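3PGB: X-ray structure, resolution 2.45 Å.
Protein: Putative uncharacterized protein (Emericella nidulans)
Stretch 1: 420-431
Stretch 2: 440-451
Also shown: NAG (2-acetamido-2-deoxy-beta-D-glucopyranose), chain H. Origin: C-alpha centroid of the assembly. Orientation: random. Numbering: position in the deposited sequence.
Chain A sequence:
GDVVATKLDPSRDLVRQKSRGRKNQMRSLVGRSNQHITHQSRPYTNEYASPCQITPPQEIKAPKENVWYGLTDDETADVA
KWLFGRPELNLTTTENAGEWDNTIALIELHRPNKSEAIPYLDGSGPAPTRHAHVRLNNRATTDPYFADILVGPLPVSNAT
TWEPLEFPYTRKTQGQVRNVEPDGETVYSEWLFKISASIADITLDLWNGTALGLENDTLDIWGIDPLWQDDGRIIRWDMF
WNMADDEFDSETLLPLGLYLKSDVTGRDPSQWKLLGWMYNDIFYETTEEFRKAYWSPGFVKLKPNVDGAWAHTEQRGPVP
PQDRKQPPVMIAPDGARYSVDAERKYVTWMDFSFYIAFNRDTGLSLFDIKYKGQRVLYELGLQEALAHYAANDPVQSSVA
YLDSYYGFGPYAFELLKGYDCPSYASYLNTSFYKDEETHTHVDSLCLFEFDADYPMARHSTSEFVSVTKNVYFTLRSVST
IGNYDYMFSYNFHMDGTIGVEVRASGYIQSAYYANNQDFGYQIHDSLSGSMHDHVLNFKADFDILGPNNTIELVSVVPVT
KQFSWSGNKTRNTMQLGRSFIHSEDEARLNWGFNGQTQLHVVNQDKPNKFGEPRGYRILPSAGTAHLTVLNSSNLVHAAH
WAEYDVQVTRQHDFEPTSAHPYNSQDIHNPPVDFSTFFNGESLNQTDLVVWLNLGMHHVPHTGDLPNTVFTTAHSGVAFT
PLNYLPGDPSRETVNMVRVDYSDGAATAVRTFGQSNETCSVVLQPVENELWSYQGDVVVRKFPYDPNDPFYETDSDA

Stretch 1, residues 420-431: DCPSYASYLNTS
Stretch 2 (440-451) THVDSLCLFEFD

Strand 426-431 runs antiparallel to two segments of the second stretch, around 445-447 and at 440-441, which are separated by a corner at 442, 443 and 445; the axes of 426-431 and 446-451 approach to 4.7 Å, with N-to-C directions 158° apart. Ser 426 faces Leu 447 (CA to CA 5.2 Å), Tyr 427 faces Cys 446 (CA to CA 4.4 Å) and Leu 428 faces Leu 445 (CA to CA 5.0 Å); after a beta bulge shifts the register by two, Thr 430 CA lies 5.4 Å from His 441 CA and Ser 431 CA 4.1 Å from Thr 440 CA. Ser 426 and Leu 447 exchange two backbone hydrogen bonds (Ser 426 N to Leu 447 O 3.0 Å, Leu 447 N to Ser 426 O 2.8 Å), as do Thr 430 and His 441 (Thr 430 N to His 441 O 3.3 Å, His 441 N to Thr 430 O 2.7 Å). Between them, Leu 428 O accepts from Leu 445 N (3.2 Å) and, weakly, from Ser 444 N (3.1 Å); Leu 428 N bonds weakly to Leu 445 O (3.1 Å).

The bulge takes its extra residues from the second stretch, where Asp 443 adopts phi/psi 50/59 and Ser 444 -105/-22. Side chains secure this corner. Asn 429 (chi1 -75°, m; chi2 -8°) places OD1 3.0 Å from Asp 443 N, accepting its hydrogen bond, while its ND2 is bonded to NAG C1 (1.4 Å), making it a glycosylation site. Thr 430 (p, 55°) donates from OG1 to Ser 444 OG (2.7 Å); Ser 444 (p, 37°) in turn donates from OG to His 441 O (2.7 Å), a relay across the corner.

Leu 428, Leu 445 and Leu 447, all m,t, share one face with Thr 430. These rotamers bring Leu 428 CD1 4.0 Å from Leu 447 CD1 and set Leu 445 CG 3.6 Å from Thr 430 CG2; Leu 428 CB lies 4.0 Å from Leu 445 CB. On the other face, Tyr 427 at m (chi2 88°) lays its ring beside Cys 446, CE2 to CB 3.6 Å.

Cys 421 (m, -37°), in the loop ahead of the first strand, is joined to Cys 446 (p, 74°) of the second by a disulfide, SG to SG 2.0 Å, chi3 -90°. A type I turn, Pro 422 to Ala 425, closes with Ala 425 N to Pro 422 O (3.2 Å). Phe 448 at p (60°, chi2 -85°) presents a ring face to Pro 422 CD, 3.5 Å from the ring centroid and 5° off its normal, a CH-pi contact. Ala 425 CB packs 3.7 Å from Phe 448 CB. Tyr 424 (p, 59°; chi2 88°) points CA-to-CB sideways, yet its ring reaches across so that OH donates to Glu 449 O (2.6 Å).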

# COMPACT_ATOMS: atom_id res chain seq x y z
N ASP A 420 -12.29 -1.72 16.10
CA ASP A 420 -11.36 -0.65 15.73
C ASP A 420 -9.91 -1.07 15.93
O ASP A 420 -9.04 -0.68 15.16
CB ASP A 420 -11.65 0.62 16.55
CG ASP A 420 -12.88 1.36 16.06
OD1 ASP A 420 -13.01 1.56 14.84
OD2 ASP A 420 -13.72 1.75 16.90
N CYS A 421 -9.66 -1.85 16.98
CA CYS A 421 -8.35 -2.47 17.22
C CYS A 421 -8.58 -3.90 17.70
O CYS A 421 -9.69 -4.26 18.06
CB CYS A 421 -7.54 -1.69 18.27
SG CYS A 421 -7.71 0.13 18.24
N PRO A 422 -7.52 -4.73 17.71
CA PRO A 422 -7.65 -6.06 18.32
C PRO A 422 -8.08 -6.01 19.79
O PRO A 422 -7.83 -5.02 20.49
CB PRO A 422 -6.24 -6.63 18.20
CG PRO A 422 -5.67 -5.97 16.99
CD PRO A 422 -6.23 -4.57 17.01
N SER A 423 -8.73 -7.08 20.23
CA SER A 423 -9.30 -7.18 21.58
C SER A 423 -8.27 -7.10 22.71
O SER A 423 -8.57 -6.61 23.80
CB SER A 423 -10.09 -8.49 21.69
OG SER A 423 -9.34 -9.58 21.13
N TYR A 424 -7.06 -7.58 22.45
CA TYR A 424 -5.98 -7.61 23.45
C TYR A 424 -5.16 -6.31 23.51
O TYR A 424 -4.23 -6.20 24.32
CB TYR A 424 -5.03 -8.78 23.18
CG TYR A 424 -4.38 -8.73 21.81
CD1 TYR A 424 -3.20 -8.04 21.61
CD2 TYR A 424 -4.98 -9.36 20.72
CE1 TYR A 424 -2.61 -7.99 20.35
CE2 TYR A 424 -4.40 -9.30 19.46
CZ TYR A 424 -3.22 -8.62 19.28
OH TYR A 424 -2.64 -8.56 18.05
N ALA A 425 -5.48 -5.34 22.66
CA ALA A 425 -4.80 -4.05 22.66
C ALA A 425 -4.93 -3.36 24.02
O ALA A 425 -5.95 -3.50 24.70
CB ALA A 425 -5.38 -3.15 21.58
N SER A 426 -3.89 -2.64 24.44
CA SER A 426 -4.01 -1.76 25.59
C SER A 426 -4.57 -0.43 25.08
O SER A 426 -4.30 -0.02 23.95
CB SER A 426 -2.69 -1.59 26.34
OG SER A 426 -1.74 -0.86 25.59
N TYR A 427 -5.37 0.22 25.91
CA TYR A 427 -6.13 1.39 25.51
C TYR A 427 -5.84 2.53 26.46
O TYR A 427 -6.05 2.39 27.67
CB TYR A 427 -7.63 1.09 25.54
CG TYR A 427 -8.10 0.16 24.45
CD1 TYR A 427 -8.09 -1.21 24.63
CD2 TYR A 427 -8.57 0.66 23.23
CE1 TYR A 427 -8.52 -2.08 23.62
CE2 TYR A 427 -9.01 -0.20 22.22
CZ TYR A 427 -8.98 -1.56 22.42
OH TYR A 427 -9.42 -2.43 21.42
N LEU A 428 -5.35 3.65 25.93
CA LEU A 428 -5.13 4.85 26.73
C LEU A 428 -6.31 5.81 26.58
O LEU A 428 -7.12 5.68 25.66
CB LEU A 428 -3.84 5.55 26.30
CG LEU A 428 -2.55 4.75 26.50
CD1 LEU A 428 -1.38 5.46 25.82
CD2 LEU A 428 -2.28 4.54 27.99
N ASN A 429 -6.38 6.77 27.49
CA ASN A 429 -7.36 7.86 27.41
C ASN A 429 -6.78 9.05 26.66
O ASN A 429 -5.57 9.18 26.49
CB ASN A 429 -7.75 8.33 28.81
CG ASN A 429 -8.67 7.36 29.53
OD1 ASN A 429 -9.16 6.39 28.95
ND2 ASN A 429 -8.93 7.64 30.81
N THR A 430 -7.68 9.91 26.20
CA THR A 430 -7.33 11.26 25.77
C THR A 430 -8.43 12.18 26.28
O THR A 430 -9.57 11.76 26.45
CB THR A 430 -7.22 11.39 24.23
OG1 THR A 430 -8.44 10.94 23.60
CG2 THR A 430 -6.04 10.59 23.69
N SER A 431 -8.07 13.44 26.53
CA SER A 431 -9.06 14.43 26.94
C SER A 431 -8.90 15.72 26.15
O SER A 431 -7.89 15.93 25.48
CB SER A 431 -8.95 14.72 28.44
OG SER A 431 -7.64 15.13 28.77
N THR A 440 -13.16 13.69 28.86
CA THR A 440 -12.26 12.56 28.69
C THR A 440 -12.92 11.53 27.78
O THR A 440 -14.05 11.10 28.04
CB THR A 440 -11.88 11.92 30.04
OG1 THR A 440 -11.05 12.82 30.78
CG2 THR A 440 -11.12 10.60 29.84
N HIS A 441 -12.23 11.17 26.71
CA HIS A 441 -12.63 10.07 25.84
C HIS A 441 -11.93 8.81 26.33
O HIS A 441 -10.72 8.65 26.13
CB HIS A 441 -12.22 10.34 24.39
CG HIS A 441 -12.98 11.46 23.75
ND1 HIS A 441 -14.35 11.57 23.82
CD2 HIS A 441 -12.55 12.51 23.01
CE1 HIS A 441 -14.74 12.65 23.16
NE2 HIS A 441 -13.67 13.24 22.66
N VAL A 442 -12.68 7.94 26.99
CA VAL A 442 -12.12 6.74 27.58
C VAL A 442 -11.71 5.78 26.48
O VAL A 442 -12.47 5.56 25.55
CB VAL A 442 -13.13 6.04 28.52
CG1 VAL A 442 -12.57 4.70 29.01
CG2 VAL A 442 -13.47 6.94 29.69
N ASP A 443 -10.50 5.23 26.58
CA ASP A 443 -10.04 4.22 25.64
C ASP A 443 -10.24 4.68 24.20
O ASP A 443 -10.95 4.04 23.41
CB ASP A 443 -10.75 2.89 25.90
CG ASP A 443 -10.52 2.36 27.30
OD1 ASP A 443 -11.35 1.56 27.78
OD2 ASP A 443 -9.50 2.72 27.94
N SER A 444 -9.62 5.81 23.89
CA SER A 444 -9.67 6.39 22.55
C SER A 444 -8.36 6.20 21.78
O SER A 444 -8.36 6.27 20.56
CB SER A 444 -10.03 7.87 22.63
OG SER A 444 -9.43 8.48 23.76
N LEU A 445 -7.25 5.98 22.48
CA LEU A 445 -6.02 5.51 21.83
C LEU A 445 -5.93 4.00 22.04
O LEU A 445 -6.40 3.49 23.05
CB LEU A 445 -4.77 6.15 22.43
CG LEU A 445 -4.54 7.64 22.19
CD1 LEU A 445 -3.31 8.11 22.97
CD2 LEU A 445 -4.39 7.95 20.70
N CYS A 446 -5.34 3.30 21.08
CA CYS A 446 -5.02 1.90 21.30
C CYS A 446 -3.58 1.58 20.88
O CYS A 446 -3.00 2.26 20.03
CB CYS A 446 -6.03 0.98 20.60
SG CYS A 446 -5.90 0.85 18.82
N LEU A 447 -3.02 0.57 21.54
CA LEU A 447 -1.66 0.14 21.31
C LEU A 447 -1.71 -1.36 21.16
O LEU A 447 -2.36 -2.03 21.97
CB LEU A 447 -0.77 0.51 22.51
CG LEU A 447 -0.51 1.99 22.80
CD1 LEU A 447 0.21 2.15 24.12
CD2 LEU A 447 0.30 2.61 21.66
N PHE A 448 -1.04 -1.90 20.15
CA PHE A 448 -1.01 -3.35 19.99
C PHE A 448 0.06 -3.85 19.05
O PHE A 448 0.42 -3.18 18.07
CB PHE A 448 -2.38 -3.86 19.51
CG PHE A 448 -2.81 -3.28 18.19
CD1 PHE A 448 -3.47 -2.06 18.14
CD2 PHE A 448 -2.57 -3.96 17.00
CE1 PHE A 448 -3.88 -1.53 16.92
CE2 PHE A 448 -2.97 -3.43 15.79
CZ PHE A 448 -3.63 -2.21 15.75
N GLU A 449 0.56 -5.04 19.35
CA GLU A 449 1.33 -5.82 18.40
C GLU A 449 0.39 -6.52 17.43
O GLU A 449 -0.77 -6.81 17.75
CB GLU A 449 2.19 -6.85 19.11
CG GLU A 449 3.44 -6.30 19.74
CD GLU A 449 4.44 -7.40 20.04
OE1 GLU A 449 4.01 -8.42 20.61
OE2 GLU A 449 5.63 -7.25 19.69
N PHE A 450 0.88 -6.80 16.23
CA PHE A 450 0.09 -7.50 15.23
C PHE A 450 1.01 -8.33 14.36
O PHE A 450 1.98 -7.81 13.81
CB PHE A 450 -0.70 -6.50 14.38
CG PHE A 450 -1.79 -7.12 13.56
CD1 PHE A 450 -3.07 -7.23 14.06
CD2 PHE A 450 -1.52 -7.60 12.28
CE1 PHE A 450 -4.08 -7.81 13.31
CE2 PHE A 450 -2.53 -8.18 11.51
CZ PHE A 450 -3.81 -8.28 12.03
N ASP A 451 0.73 -9.62 14.26
CA ASP A 451 1.49 -10.53 13.41
C ASP A 451 0.95 -10.40 11.99
O ASP A 451 -0.14 -10.88 11.70
CB ASP A 451 1.36 -11.97 13.90
CG ASP A 451 2.21 -12.95 13.11
OD1 ASP A 451 2.20 -14.14 13.45
OD2 ASP A 451 2.89 -12.54 12.15
C1 NAG H . -9.79 6.91 31.71
C2 NAG H . -9.02 6.12 32.77
C3 NAG H . -9.95 5.50 33.81
C4 NAG H . -10.97 6.50 34.34
C5 NAG H . -11.64 7.21 33.17
C6 NAG H . -12.63 8.27 33.63
C7 NAG H . -7.01 4.75 32.59
C8 NAG H . -6.26 3.69 31.82
N2 NAG H . -8.20 5.11 32.12
O3 NAG H . -9.19 5.04 34.90
O4 NAG H . -11.94 5.85 35.14
O5 NAG H . -10.63 7.82 32.39
O6 NAG H . -11.92 9.32 34.26
O7 NAG H . -6.51 5.25 33.60